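Local coordinates for CDGSH iron-sulfur domain-containing protein 3, mitochondrial (Homo sapiens, PDB 6AVJ) that binds two [2Fe-2S] clusters, can pass them to the apoferredoxins FDX1 and FDX2, and helps keep mitochondrial free iron and reactive oxygen species at normal levels, at residues A[12-17]-A[60-65]. The protein carries 2 engineered substitutions. Numbering follows the deposited sequence.
Sequences IKVELV and VALCTC. With FES (Fe2/s2 (inorganic) cluster), chain E.
In Val14 and Val60 alike, chi1 of -57° turns CG1 anti to the carbonyl carbon, which leaves CG2 between the backbone N and the carbonyl carbon, and the two CG2 methyls meet across an antiparallel strand pair of the NEET fold at 3.6 Å. The pair illustrates how a short two-stranded sheet can lead straight into a metal site: strand 12-16 lies against the end of strand 58-62, and the chain then runs on through Cys63 and Cys65, whose SG atoms both bind the same iron of a [2Fe-2S] cluster. Two hydrogen-bonded pairs, Ile12 with Leu62 and Val14 with Val60, flank the non-hydrogen-bonded pair Lys13-Ala61. The four N-H groups point well at their acceptors, the straightest being Val60 N to Val14 O (168°, 2.9 Å). Between these bonds, Lys13 CA reaches to 3.2 Å from Val60 O, a CA-H...O contact that gives this carbonyl a second donor beside Val14 N.

Val60 is the residue most covered here: its CG2 meets Val14 CG2 and also CG and CD1 of Leu16. Val14 CG2 in turn touches Leu62 CD1, with the Val14 and Leu62 side chains crossing at about a right angle. Pro34, Phe35 and Tyr73 pack on Leu62, extending this apolar region into the loops. Nearer the cluster, Ile12 CD1 meets Thr64 CG2 at 3.7 Å; the hydroxyl of Thr64 is hydrogen-bonded to Thr10 O. Cys74, another ligand of this cluster, pairs through its backbone with Ala61. At the iron itself, FE2 lies 2.3 Å from Cys63 SG and 2.4 Å from Cys65 SG.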
ATOM      1  N   ILE A  12      -4.903   6.322  -1.966  1.00 10.79           N
ATOM      2  CA  ILE A  12      -5.886   6.756  -0.989  1.00 11.33           C
ATOM      3  C   ILE A  12      -5.281   7.883  -0.156  1.00 17.52           C
ATOM      4  O   ILE A  12      -4.179   7.755   0.393  1.00 12.96           O
ATOM      5  CB  ILE A  12      -6.389   5.599  -0.100  1.00 13.20           C
ATOM      6  CG1 ILE A  12      -7.183   4.634  -0.967  1.00 14.40           C
ATOM      7  CG2 ILE A  12      -7.310   6.125   0.981  1.00 15.62           C
ATOM      8  CD1 ILE A  12      -7.384   3.267  -0.315  1.00 14.94           C
ATOM      9  N   LYS A  13      -5.993   8.989  -0.085  1.00 14.15           N
ATOM     10  CA  LYS A  13      -5.545  10.113   0.725  1.00 15.70           C
ATOM     11  C   LYS A  13      -5.927   9.852   2.165  1.00 14.30           C
ATOM     12  O   LYS A  13      -7.056   9.450   2.440  1.00 17.26           O
ATOM     13  CB  LYS A  13      -6.184  11.421   0.238  1.00 21.33           C
ATOM     14  CG  LYS A  13      -5.836  11.801  -1.161  1.00 22.24           C
ATOM     15  CD  LYS A  13      -6.143  13.271  -1.433  1.00 32.32           C
ATOM     16  CE  LYS A  13      -6.082  13.610  -2.932  1.00 47.67           C
ATOM     17  NZ  LYS A  13      -7.379  13.352  -3.680  1.00 52.14           N
ATOM     18  N   VAL A  14      -4.990  10.081   3.091  1.00 13.52           N
ATOM     19  CA  VAL A  14      -5.236   9.833   4.507  1.00 11.01           C
ATOM     20  C   VAL A  14      -4.642  10.991   5.302  1.00 13.21           C
ATOM     21  O   VAL A  14      -3.563  11.520   4.977  1.00 10.59           O
ATOM     22  CB  VAL A  14      -4.643   8.486   5.000  1.00 19.06           C
ATOM     23  CG1 VAL A  14      -5.158   7.335   4.233  1.00 20.52           C
ATOM     24  CG2 VAL A  14      -3.208   8.479   4.856  1.00 22.07           C
ATOM     25  N   GLU A  15      -5.349  11.372   6.355  1.00 14.54           N
ATOM     26  CA  GLU A  15      -4.833  12.376   7.285  1.00 12.35           C
ATOM     27  C   GLU A  15      -3.982  11.626   8.299  1.00 16.46           C
ATOM     28  O   GLU A  15      -4.516  10.936   9.173  1.00 22.12           O
ATOM     29  CB  GLU A  15      -5.969  13.158   7.950  1.00 15.31           C
ATOM     30  CG  GLU A  15      -5.377  14.214   8.861  1.00 16.43           C
ATOM     31  CD  GLU A  15      -6.397  15.168   9.458  1.00 26.22           C
ATOM     32  OE1 GLU A  15      -7.447  15.394   8.853  1.00 26.08           O
ATOM     33  OE2 GLU A  15      -6.097  15.700  10.525  1.00 26.31           O
ATOM     34  N   LEU A  16      -2.665  11.729   8.165  1.00 13.47           N
ATOM     35  CA  LEU A  16      -1.743  11.219   9.195  1.00 15.13           C
ATOM     36  C   LEU A  16      -1.699  12.135  10.410  1.00 13.73           C
ATOM     37  O   LEU A  16      -1.753  13.352  10.272  1.00 17.25           O
ATOM     38  CB  LEU A  16      -0.326  11.101   8.667  1.00 15.13           C
ATOM     39  CG  LEU A  16      -0.140  10.192   7.459  1.00 16.89           C
ATOM     40  CD1 LEU A  16       1.368  10.088   7.098  1.00 23.02           C
ATOM     41  CD2 LEU A  16      -0.754   8.884   7.669  1.00 18.04           C
ATOM     42  N   VAL A  17      -1.566  11.531  11.589  1.00 15.06           N
ATOM     43  CA  VAL A  17      -1.553  12.220  12.891  1.00 13.29           C
ATOM     44  C   VAL A  17      -0.155  12.074  13.483  1.00 15.65           C
ATOM     45  O   VAL A  17       0.346  10.944  13.631  1.00 16.31           O
ATOM     46  CB  VAL A  17      -2.614  11.632  13.831  1.00 17.55           C
ATOM     47  CG1 VAL A  17      -2.416  12.180  15.288  1.00 16.59           C
ATOM     48  CG2 VAL A  17      -4.025  11.915  13.294  1.00 20.25           C
ATOM     49  N   VAL A  60      -1.626  12.865   3.259  1.00 12.44           N
ATOM     50  CA  VAL A  60      -0.686  12.231   2.343  1.00 13.90           C
ATOM     51  C   VAL A  60      -1.488  11.321   1.418  1.00 16.53           C
ATOM     52  O   VAL A  60      -2.651  11.026   1.662  1.00 14.61           O
ATOM     53  CB  VAL A  60       0.396  11.416   3.056  1.00 11.69           C
ATOM     54  CG1 VAL A  60       1.172  12.301   4.034  1.00 13.43           C
ATOM     55  CG2 VAL A  60      -0.233  10.244   3.756  1.00 12.91           C
ATOM     56  N   ALA A  61      -0.838  10.857   0.377  1.00 10.14           N
ATOM     57  CA  ALA A  61      -1.435   9.868  -0.541  1.00 11.72           C
ATOM     58  C   ALA A  61      -0.628   8.582  -0.430  1.00  9.08           C
ATOM     59  O   ALA A  61       0.571   8.583  -0.722  1.00 10.40           O
ATOM     60  CB  ALA A  61      -1.423  10.379  -1.973  1.00 17.43           C
ATOM     61  N   LEU A  62      -1.256   7.515   0.068  1.00 12.61           N
ATOM     62  CA  LEU A  62      -0.578   6.226   0.237  1.00 12.19           C
ATOM     63  C   LEU A  62      -0.841   5.289  -0.938  1.00 11.35           C
ATOM     64  O   LEU A  62      -1.940   5.235  -1.483  1.00 10.93           O
ATOM     65  CB  LEU A  62      -1.000   5.555   1.555  1.00  9.30           C
ATOM     66  CG  LEU A  62      -0.562   6.376   2.804  1.00  9.04           C
ATOM     67  CD1 LEU A  62      -0.957   5.769   4.101  1.00 10.71           C
ATOM     68  CD2 LEU A  62       0.904   6.764   2.763  1.00 13.91           C
ATOM     69  N   CYS A  63       0.175   4.509  -1.287  1.00 10.24           N
ATOM     70  CA  CYS A  63       0.135   3.705  -2.499  1.00  9.05           C
ATOM     71  C   CYS A  63      -0.720   2.460  -2.288  1.00  8.49           C
ATOM     72  O   CYS A  63      -0.589   1.744  -1.268  1.00  9.00           O
ATOM     73  CB  CYS A  63       1.571   3.322  -2.889  1.00  8.37           C
ATOM     74  SG  CYS A  63       1.680   2.154  -4.243  1.00  7.89           S
ATOM     75  N   THR A  64      -1.597   2.215  -3.256  1.00  7.90           N
ATOM     76  CA  THR A  64      -2.456   1.041  -3.307  1.00 13.65           C
ATOM     77  C   THR A  64      -2.082   0.080  -4.436  1.00 13.47           C
ATOM     78  O   THR A  64      -2.391  -1.113  -4.340  1.00 12.04           O
ATOM     79  CB  THR A  64      -3.918   1.465  -3.514  1.00 11.26           C
ATOM     80  OG1 THR A  64      -3.975   2.262  -4.708  1.00 11.15           O
ATOM     81  CG2 THR A  64      -4.466   2.270  -2.341  1.00 10.52           C
ATOM     82  N   CYS A  65      -1.469   0.570  -5.515  1.00  9.76           N
ATOM     83  CA  CYS A  65      -1.018  -0.343  -6.595  1.00  9.85           C
ATOM     84  C   CYS A  65       0.170  -1.198  -6.193  1.00 10.36           C
ATOM     85  O   CYS A  65       0.442  -2.220  -6.854  1.00  9.90           O
ATOM     86  CB  CYS A  65      -0.665   0.435  -7.849  1.00  8.85           C
ATOM     87  SG  CYS A  65       0.935   1.388  -7.739  1.00  9.41           S
TER
HETATM   88 FE1  FES E 202       0.305   5.767  -6.851  1.00 10.84          FE
HETATM   89 FE2  FES E 202       0.944   3.158  -6.163  1.00 10.85          FE
HETATM   90  S1  FES E 202      -1.010   4.201  -5.966  1.00 10.82           S
HETATM   91  S2  FES E 202       2.257   4.743  -6.966  1.00 10.04           S